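Local coordinates for protein NolR (Sinorhizobium fredii, PDB 4OMZ) that regulates the expression of rhizobial nodulation and symbiosis genes as a DNA-binding transcription factor of the ArsR helix-turn-helix family, at the interface of chains A and B. Numbering follows the deposited sequence. Chains: chain A/B, NolR.

Contact 1: the interface of chains A and B. Residues chain A 20, 23-24, 27; chain B 23, 26-27, 32.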
ATOM      1  N   ALA A  20      -1.356   2.469   7.480  1.00 33.58           N
ATOM      2  CA  ALA A  20      -1.572   1.103   7.021  1.00 27.84           C
ATOM      3  C   ALA A  20      -3.025   0.886   6.613  1.00 28.84           C
ATOM      4  O   ALA A  20      -3.298   0.071   5.742  1.00 29.02           O
ATOM      5  CB  ALA A  20      -1.163   0.102   8.090  1.00 25.61           C
ATOM      6  N   LEU A  23      -3.124   2.445   3.057  1.00 28.69           N
ATOM      7  CA  LEU A  23      -2.399   1.583   2.125  1.00 25.69           C
ATOM      8  C   LEU A  23      -3.162   0.290   1.886  1.00 37.42           C
ATOM      9  O   LEU A  23      -3.157  -0.257   0.785  1.00 34.35           O
ATOM     10  CB  LEU A  23      -1.008   1.247   2.649  1.00 24.80           C
ATOM     11  CG  LEU A  23       0.028   2.358   2.653  1.00 32.43           C
ATOM     12  CD1 LEU A  23       1.333   1.826   3.212  1.00 26.97           C
ATOM     13  CD2 LEU A  23       0.195   2.878   1.244  1.00 25.40           C
ATOM     14  N   SER A  24      -3.823  -0.186   2.935  1.00 40.56           N
ATOM     15  CA  SER A  24      -4.618  -1.398   2.848  1.00 35.61           C
ATOM     16  C   SER A  24      -5.750  -1.179   1.870  1.00 38.25           C
ATOM     17  O   SER A  24      -6.098  -2.083   1.111  1.00 33.98           O
ATOM     18  CB  SER A  24      -5.170  -1.793   4.216  1.00 29.12           C
ATOM     19  OG  SER A  24      -4.138  -2.309   5.037  1.00 37.11           O
ATOM     20  N   ALA A  27      -3.856  -1.474  -1.387  1.00 43.61           N
ATOM     21  CA  ALA A  27      -3.017  -2.644  -1.664  1.00 43.67           C
ATOM     22  C   ALA A  27      -3.835  -3.830  -2.174  1.00 48.00           C
ATOM     23  O   ALA A  27      -3.786  -4.924  -1.612  1.00 48.96           O
ATOM     24  CB  ALA A  27      -2.228  -3.044  -0.425  1.00 37.21           C
TER
ATOM     25  N   LEU B  23       2.733  -3.253  -2.341  1.00 26.83           N
ATOM     26  CA  LEU B  23       2.008  -2.446  -1.367  1.00 30.61           C
ATOM     27  C   LEU B  23       1.519  -3.313  -0.221  1.00 31.33           C
ATOM     28  O   LEU B  23       1.508  -2.876   0.932  1.00 28.16           O
ATOM     29  CB  LEU B  23       0.823  -1.729  -2.017  1.00 28.60           C
ATOM     30  CG  LEU B  23       1.123  -0.528  -2.909  1.00 33.21           C
ATOM     31  CD1 LEU B  23      -0.172   0.047  -3.446  1.00 38.33           C
ATOM     32  CD2 LEU B  23       1.894   0.533  -2.122  1.00 36.04           C
ATOM     33  N   MET B  26       3.933  -3.742   2.283  1.00 35.51           N
ATOM     34  CA  MET B  26       4.001  -2.553   3.144  1.00 38.58           C
ATOM     35  C   MET B  26       2.718  -2.214   3.922  1.00 39.39           C
ATOM     36  O   MET B  26       2.768  -1.438   4.882  1.00 22.40           O
ATOM     37  CB  MET B  26       4.419  -1.332   2.326  1.00 33.09           C
ATOM     38  CG  MET B  26       5.865  -1.364   1.884  1.00 31.36           C
ATOM     39  SD  MET B  26       6.371   0.210   1.177  1.00 33.79           S
ATOM     40  CE  MET B  26       6.469   1.226   2.655  1.00 29.32           C
ATOM     41  N   ALA B  27       1.576  -2.767   3.514  1.00 34.29           N
ATOM     42  CA  ALA B  27       0.290  -2.344   4.083  1.00 34.07           C
ATOM     43  C   ALA B  27      -0.036  -3.019   5.421  1.00 30.72           C
ATOM     44  O   ALA B  27      -1.107  -3.599   5.597  1.00 27.40           O
ATOM     45  CB  ALA B  27      -0.832  -2.595   3.084  1.00 29.48           C
ATOM     46  N   LEU B  32       5.229  -1.282   8.635  1.00 20.74           N
ATOM     47  CA  LEU B  32       5.593   0.109   8.415  1.00 24.39           C
ATOM     48  C   LEU B  32       6.596   0.562   9.469  1.00 20.87           C
ATOM     49  O   LEU B  32       7.582   1.217   9.142  1.00 19.55           O
ATOM     50  CB  LEU B  32       4.368   1.024   8.425  1.00 20.61           C
ATOM     51  CG  LEU B  32       3.621   1.129   7.091  1.00 42.57           C
ATOM     52  CD1 LEU B  32       2.522   2.189   7.166  1.00 34.90           C
ATOM     53  CD2 LEU B  32       4.575   1.388   5.918  1.00 21.04           C
TER

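Contact 2: the interface of chains A and B. Residues chain A 15, 18-19, 22; chain B 101.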
ATOM      1  N   GLU A  15      -0.135   6.191  14.248  1.00 39.54           N
ATOM      2  CA  GLU A  15       0.077   6.724  12.906  1.00 35.89           C
ATOM      3  C   GLU A  15       0.324   5.611  11.905  1.00 36.44           C
ATOM      4  O   GLU A  15      -0.154   5.662  10.768  1.00 40.11           O
ATOM      5  CB  GLU A  15       1.242   7.714  12.902  1.00 32.26           C
ATOM      6  CG  GLU A  15       1.444   8.423  11.569  1.00 49.27           C
ATOM      7  CD  GLU A  15       2.615   9.387  11.595  1.00 66.77           C
ATOM      8  OE1 GLU A  15       3.225   9.550  12.677  1.00 70.37           O
ATOM      9  OE2 GLU A  15       2.920   9.985  10.537  1.00 70.18           O
ATOM     10  N   ILE A  18      -3.002   4.237  11.054  1.00 28.56           N
ATOM     11  CA  ILE A  18      -3.741   5.024  10.059  1.00 36.49           C
ATOM     12  C   ILE A  18      -3.187   4.841   8.635  1.00 41.73           C
ATOM     13  O   ILE A  18      -3.934   4.527   7.678  1.00 44.30           O
ATOM     14  CB  ILE A  18      -3.731   6.514  10.423  1.00 33.45           C
ATOM     15  CG1 ILE A  18      -4.564   6.749  11.685  1.00 31.71           C
ATOM     16  CG2 ILE A  18      -4.246   7.350   9.262  1.00 30.21           C
ATOM     17  CD1 ILE A  18      -4.225   8.025  12.402  1.00 33.50           C
ATOM     18  N   ALA A  19      -1.874   5.015   8.508  1.00 38.96           N
ATOM     19  CA  ALA A  19      -1.198   4.877   7.226  1.00 33.42           C
ATOM     20  C   ALA A  19      -1.442   3.491   6.634  1.00 34.30           C
ATOM     21  O   ALA A  19      -1.723   3.353   5.440  1.00 29.71           O
ATOM     22  CB  ALA A  19       0.292   5.130   7.386  1.00 26.55           C
ATOM     23  N   PHE A  22      -4.981   3.209   5.173  1.00 28.85           N
ATOM     24  CA  PHE A  22      -5.000   3.798   3.834  1.00 26.03           C
ATOM     25  C   PHE A  22      -4.351   2.882   2.777  1.00 36.42           C
ATOM     26  O   PHE A  22      -4.959   2.555   1.731  1.00 39.35           O
ATOM     27  CB  PHE A  22      -4.293   5.148   3.891  1.00 26.35           C
ATOM     28  CG  PHE A  22      -3.830   5.660   2.564  1.00 36.00           C
ATOM     29  CD1 PHE A  22      -4.733   5.992   1.569  1.00 26.94           C
ATOM     30  CD2 PHE A  22      -2.474   5.819   2.316  1.00 36.31           C
ATOM     31  CE1 PHE A  22      -4.291   6.474   0.350  1.00 27.31           C
ATOM     32  CE2 PHE A  22      -2.026   6.301   1.099  1.00 34.60           C
ATOM     33  CZ  PHE A  22      -2.936   6.628   0.115  1.00 30.08           C
TER
ATOM     34  N   TYR B 101       0.906  12.605   5.522  1.00 32.21           N
ATOM     35  CA  TYR B 101       0.551  12.625   6.939  1.00 40.81           C
ATOM     36  C   TYR B 101       1.409  13.564   7.777  1.00 45.61           C
ATOM     37  O   TYR B 101       1.152  13.744   8.967  1.00 51.82           O
ATOM     38  CB  TYR B 101       0.660  11.211   7.524  1.00 23.11           C
ATOM     39  CG  TYR B 101      -0.363  10.234   7.005  1.00 31.38           C
ATOM     40  CD1 TYR B 101      -1.679  10.297   7.428  1.00 32.05           C
ATOM     41  CD2 TYR B 101      -0.015   9.252   6.087  1.00 31.09           C
ATOM     42  CE1 TYR B 101      -2.627   9.406   6.952  1.00 35.13           C
ATOM     43  CE2 TYR B 101      -0.953   8.357   5.609  1.00 33.18           C
ATOM     44  CZ  TYR B 101      -2.257   8.438   6.047  1.00 36.21           C
ATOM     45  OH  TYR B 101      -3.197   7.549   5.577  1.00 43.64           O
TER

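Contact 3: the interface of chains A and B. Residues chain A 93, 97, 100-101; chain B 19, 22-23, 93.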
ATOM      1  N   ILE A  93       0.431   8.195  -4.053  1.00 26.27           N
ATOM      2  CA  ILE A  93       0.850   6.796  -4.097  1.00 35.22           C
ATOM      3  C   ILE A  93       0.964   6.313  -5.544  1.00 36.37           C
ATOM      4  O   ILE A  93       1.929   5.636  -5.894  1.00 41.28           O
ATOM      5  CB  ILE A  93      -0.103   5.883  -3.311  1.00 29.02           C
ATOM      6  CG1 ILE A  93      -0.059   6.249  -1.825  1.00 25.09           C
ATOM      7  CG2 ILE A  93       0.286   4.424  -3.489  1.00 18.85           C
ATOM      8  CD1 ILE A  93       1.323   6.178  -1.224  1.00 18.80           C
ATOM      9  N   LEU A  97       4.237   4.698  -7.351  1.00 28.92           N
ATOM     10  CA  LEU A  97       4.213   3.454  -8.116  1.00 29.66           C
ATOM     11  C   LEU A  97       4.592   3.699  -9.564  1.00 24.07           C
ATOM     12  O   LEU A  97       5.263   2.884 -10.184  1.00 31.50           O
ATOM     13  CB  LEU A  97       2.838   2.792  -8.032  1.00 27.16           C
ATOM     14  CG  LEU A  97       2.504   2.228  -6.649  1.00 36.60           C
ATOM     15  CD1 LEU A  97       1.108   1.612  -6.621  1.00 37.09           C
ATOM     16  CD2 LEU A  97       3.564   1.213  -6.224  1.00 30.28           C
ATOM     17  N   ILE A 100       8.281   3.902  -9.559  1.00 29.27           N
ATOM     18  CA  ILE A 100       8.861   2.590  -9.292  1.00 26.04           C
ATOM     19  C   ILE A 100       8.809   1.669 -10.513  1.00 36.20           C
ATOM     20  O   ILE A 100       9.792   1.001 -10.837  1.00 36.83           O
ATOM     21  CB  ILE A 100       8.135   1.890  -8.115  1.00 28.45           C
ATOM     22  CG1 ILE A 100       8.378   2.637  -6.803  1.00 26.77           C
ATOM     23  CG2 ILE A 100       8.568   0.436  -7.989  1.00 25.98           C
ATOM     24  CD1 ILE A 100       7.328   2.361  -5.746  1.00 23.09           C
ATOM     25  N   TYR A 101       7.669   1.660 -11.200  1.00 41.06           N
ATOM     26  CA  TYR A 101       7.392   0.661 -12.235  1.00 44.36           C
ATOM     27  C   TYR A 101       7.321   1.244 -13.645  1.00 49.76           C
ATOM     28  O   TYR A 101       7.145   0.506 -14.617  1.00 49.25           O
ATOM     29  CB  TYR A 101       6.080  -0.066 -11.932  1.00 28.09           C
ATOM     30  CG  TYR A 101       6.107  -0.912 -10.681  1.00 30.24           C
ATOM     31  CD1 TYR A 101       6.816  -2.110 -10.636  1.00 38.28           C
ATOM     32  CD2 TYR A 101       5.401  -0.529  -9.552  1.00 26.49           C
ATOM     33  CE1 TYR A 101       6.833  -2.889  -9.486  1.00 28.59           C
ATOM     34  CE2 TYR A 101       5.411  -1.298  -8.404  1.00 26.83           C
ATOM     35  CZ  TYR A 101       6.125  -2.474  -8.373  1.00 30.83           C
ATOM     36  OH  TYR A 101       6.118  -3.225  -7.222  1.00 31.89           O
TER
ATOM     37  N   ALA B  19       2.262  -4.493  -8.404  1.00 39.44           N
ATOM     38  CA  ALA B  19       2.230  -3.292  -7.575  1.00 37.94           C
ATOM     39  C   ALA B  19       1.487  -3.546  -6.262  1.00 37.27           C
ATOM     40  O   ALA B  19       1.932  -3.128  -5.182  1.00 34.67           O
ATOM     41  CB  ALA B  19       1.588  -2.146  -8.338  1.00 32.07           C
ATOM     42  N   PHE B  22       3.594  -5.613  -3.810  1.00 29.48           N
ATOM     43  CA  PHE B  22       4.519  -4.738  -3.094  1.00 28.29           C
ATOM     44  C   PHE B  22       3.817  -3.935  -1.975  1.00 39.31           C
ATOM     45  O   PHE B  22       4.232  -3.964  -0.789  1.00 37.65           O
ATOM     46  CB  PHE B  22       5.215  -3.816  -4.100  1.00 28.70           C
ATOM     47  CG  PHE B  22       5.826  -2.589  -3.492  1.00 27.88           C
ATOM     48  CD1 PHE B  22       6.848  -2.692  -2.560  1.00 27.04           C
ATOM     49  CD2 PHE B  22       5.407  -1.328  -3.892  1.00 27.49           C
ATOM     50  CE1 PHE B  22       7.410  -1.559  -2.007  1.00 34.11           C
ATOM     51  CE2 PHE B  22       5.971  -0.192  -3.352  1.00 26.85           C
ATOM     52  CZ  PHE B  22       6.972  -0.303  -2.405  1.00 33.90           C
ATOM     53  N   LEU B  23       2.733  -3.253  -2.341  1.00 26.83           N
ATOM     54  CA  LEU B  23       2.008  -2.446  -1.367  1.00 30.61           C
ATOM     55  C   LEU B  23       1.519  -3.313  -0.221  1.00 31.33           C
ATOM     56  O   LEU B  23       1.508  -2.876   0.932  1.00 28.16           O
ATOM     57  CB  LEU B  23       0.823  -1.729  -2.017  1.00 28.60           C
ATOM     58  CG  LEU B  23       1.123  -0.528  -2.909  1.00 33.21           C
ATOM     59  CD1 LEU B  23      -0.172   0.047  -3.446  1.00 38.33           C
ATOM     60  CD2 LEU B  23       1.894   0.533  -2.122  1.00 36.04           C
ATOM     61  N   ILE B  93       7.614   5.111  -1.163  1.00 23.66           N
ATOM     62  CA  ILE B  93       6.325   5.010  -0.484  1.00 31.74           C
ATOM     63  C   ILE B  93       6.368   5.734   0.861  1.00 25.64           C
ATOM     64  O   ILE B  93       5.435   6.457   1.210  1.00 32.03           O
ATOM     65  CB  ILE B  93       5.890   3.541  -0.277  1.00 26.59           C
ATOM     66  CG1 ILE B  93       5.623   2.886  -1.627  1.00 19.95           C
ATOM     67  CG2 ILE B  93       4.622   3.463   0.557  1.00 19.85           C
ATOM     68  CD1 ILE B  93       4.587   3.620  -2.447  1.00 20.13           C
TER

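Contact 4: the interface of chains A and B. Residues chain A 15, 18; chain B 101-102.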
ATOM      1  N   GLU A  15      -0.135   6.191  14.248  1.00 39.54           N
ATOM      2  CA  GLU A  15       0.077   6.724  12.906  1.00 35.89           C
ATOM      3  C   GLU A  15       0.324   5.611  11.905  1.00 36.44           C
ATOM      4  O   GLU A  15      -0.154   5.662  10.768  1.00 40.11           O
ATOM      5  CB  GLU A  15       1.242   7.714  12.902  1.00 32.26           C
ATOM      6  CG  GLU A  15       1.444   8.423  11.569  1.00 49.27           C
ATOM      7  CD  GLU A  15       2.615   9.387  11.595  1.00 66.77           C
ATOM      8  OE1 GLU A  15       3.225   9.550  12.677  1.00 70.37           O
ATOM      9  OE2 GLU A  15       2.920   9.985  10.537  1.00 70.18           O
ATOM     10  N   ILE A  18      -3.002   4.237  11.054  1.00 28.56           N
ATOM     11  CA  ILE A  18      -3.741   5.024  10.059  1.00 36.49           C
ATOM     12  C   ILE A  18      -3.187   4.841   8.635  1.00 41.73           C
ATOM     13  O   ILE A  18      -3.934   4.527   7.678  1.00 44.30           O
ATOM     14  CB  ILE A  18      -3.731   6.514  10.423  1.00 33.45           C
ATOM     15  CG1 ILE A  18      -4.564   6.749  11.685  1.00 31.71           C
ATOM     16  CG2 ILE A  18      -4.246   7.350   9.262  1.00 30.21           C
ATOM     17  CD1 ILE A  18      -4.225   8.025  12.402  1.00 33.50           C
TER
ATOM     18  N   TYR B 101       0.906  12.605   5.522  1.00 32.21           N
ATOM     19  CA  TYR B 101       0.551  12.625   6.939  1.00 40.81           C
ATOM     20  C   TYR B 101       1.409  13.564   7.777  1.00 45.61           C
ATOM     21  O   TYR B 101       1.152  13.744   8.967  1.00 51.82           O
ATOM     22  CB  TYR B 101       0.660  11.211   7.524  1.00 23.11           C
ATOM     23  CG  TYR B 101      -0.363  10.234   7.005  1.00 31.38           C
ATOM     24  CD1 TYR B 101      -1.679  10.297   7.428  1.00 32.05           C
ATOM     25  CD2 TYR B 101      -0.015   9.252   6.087  1.00 31.09           C
ATOM     26  CE1 TYR B 101      -2.627   9.406   6.952  1.00 35.13           C
ATOM     27  CE2 TYR B 101      -0.953   8.357   5.609  1.00 33.18           C
ATOM     28  CZ  TYR B 101      -2.257   8.438   6.047  1.00 36.21           C
ATOM     29  OH  TYR B 101      -3.197   7.549   5.577  1.00 43.64           O
ATOM     30  N   GLY B 102       2.425  14.162   7.170  1.00 43.02           N
ATOM     31  CA  GLY B 102       3.338  14.998   7.925  1.00 43.15           C
ATOM     32  C   GLY B 102       4.402  14.128   8.562  1.00 47.42           C
ATOM     33  O   GLY B 102       4.126  12.986   8.943  1.00 45.86           O
TER

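Contact 1: the interface of chains A and B
The ends of helix 10-26 of both chains and the loops that follow them meet, and helix 29-38 of chain B closes one side. A:Leu23 and A:Ser24 lie against B:Ala27, while A:Ala27 lies against B:Leu23. The two alanine methyls face each other, with A:Ala27 CB 3.8 Å from B:Ala27 CB. A:Ala27 CB also rests on B:Leu23 CB at 3.7 Å. The corresponding twin contact puts A:Leu23 CB 3.9 Å from B:Ala27 CB.

A:Leu23 touches with two parts of its side chain. Its CB covers the B:Ala27 methyl. Its CD1 branch runs on to the backbone carbonyl of B:Met26 and meets B:Leu32 CD1 at 4.1 Å. These two leucine side chains cross at a slant. CG of A:Leu23 stands beside its own backbone N (chi1 -72°), and the chain is extended beyond it, which carries CD1 across to helix 29-38 of chain B.

A:Ser24 turns its hydroxyl back to its own helix. OG donates to A:Ala20 O at 2.6 Å, with a C=O...donor angle of 150°. The same OG lies 3.3 Å from the carbonyl oxygen of B:Ala27.

The small alanines probably let the two chains come close here. The patch lies near the middle of the two-fold interface, where each first helix ends and turns into the next.

Contact 2: the interface of chains A and B
B:Tyr101 buries far more surface than any other residue here, and its ring lies against one side of helix 10-26 of chain A. The side chain reaches in from the end of helix 88-101. CG stands beside the backbone N (chi1 -68°), and this sends the ring away from its own helix and toward A:Ile18, A:Ala19 and A:Phe22.

A:Ile18 comes next in buried surface. It offers its CG2 branch to one face of the phenol near CE1, with CG2 3.5 Å from B:Tyr101 CE1. The two side chains cross at an angle. CG2 is anti to the isoleucine backbone N, and it is this branch, not CG1, that meets the ring. A:Ala19 lies over the same face at CE2, with CA 3.8 Å from B:Tyr101 CE2. Two successive residues of the helix thus cover one side of the ring.

A:Glu15 lies one turn back, near the base of the tyrosine. Its extended chain runs antiparallel to the tyrosine side chain and brings OE2 to 4.0 Å from B:Tyr101 CB. The carboxylate and ring planes are 65° apart. At the far end, the phenol oxygen OH points to A:Phe22, lying 3.6 Å from its CG.

The site ties the last helix of one subunit to the first helix of the other. It probably helps to hold together the dimer typical of this family.

Contact 3: the interface of chains A and B
Aliphatic contacts link A:Leu97 to B:Leu23 and A:Ile93 to B:Ile93. The two leucines reach toward each other tip to tip, with A:Leu97 CD1 3.8 Å from B:Leu23 CD1. The isoleucines are copies of one residue and meet more loosely: A:Ile93 CD1 is 4.3 Å from B:Ile93 CD1.

Aliphatic groups also pack on the aromatic ring of B:Phe22. A:Leu97 uses its second branch here. Its CD2 lies in the ring plane at the edge, 3.9 Å from B:Phe22 CD2. A:Ile100 and B:Phe22 come at each other from opposite directions, with A:Ile100 CD1 3.8 Å from B:Phe22 CE2. The phenylalanine CG is anti to its backbone N (chi1 161°), which swings the ring out toward helix 88-101 of chain A.

The phenol of A:Tyr101 is held from both chains. A:Ile100 CG2 sits 3.5 Å above the centre of one face, and A:Leu97 CD2 touches the edge. Across the interface, A:Tyr101 CE2 lies 3.8 Å from B:Ala19 CA.

Helix 88-101 of chain A here runs against helix 10-26 of chain B. The isoleucine pair lies where the two copies of the last helix approach each other, so the patch extends from there out to the helix end.

Contact 4: the interface of chains A and B
The C-terminal end of helix 88-101 in chain B meets the N-terminal half of helix 10-26 in chain A at the rim of the helical interface. The new partners are A:Glu15 and B:Gly102, the residue just after the helix and the last one modelled in chain B. Glutamate oxygen OE2 lies 3.6 Å from B:Gly102 O, the backbone carbonyl oxygen. No bond joins the two oxygens; the structure alone does not show what else lies beside them.

A:Glu15 reaches this place by its length. CG is anti to the backbone N (chi1 -174°), and the chain stays extended to the carboxylate. The glutamate therefore projects from its helix and passes the tyrosine to the last modelled residue of the partner chain. It buries more surface here than A:Ile18 does.

A:Ile18 keeps its CG2 branch on the ring of B:Tyr101. Its backbone also faces the phenol, with A:Ile18 O 3.8 Å from B:Tyr101 OH. Within the carboxylate, OE1 is turned back toward the CB of A:Glu15 (chi3 -4°), leaving OE2 as the oxygen directed at B:Gly102.

Contacts 2 and 4 are nearly one site: their C-alpha centres lie about 4 Å apart, and they share A:Glu15, A:Ile18 and B:Tyr101. Contact 1 lies between the two ends of the interface, about 9 Å from contact 2 and 10 Å from contact 3, and it shares B:Leu23 with contact 3. Contact 3 is about 16 Å from contact 2 and 18 Å from contact 4. It contains part of the symmetry twin of contact 2, with the chains exchanged. Helix 10-26 takes part in all four contacts. The first and last helices together thus form a continuous, probably biological, dimer interface.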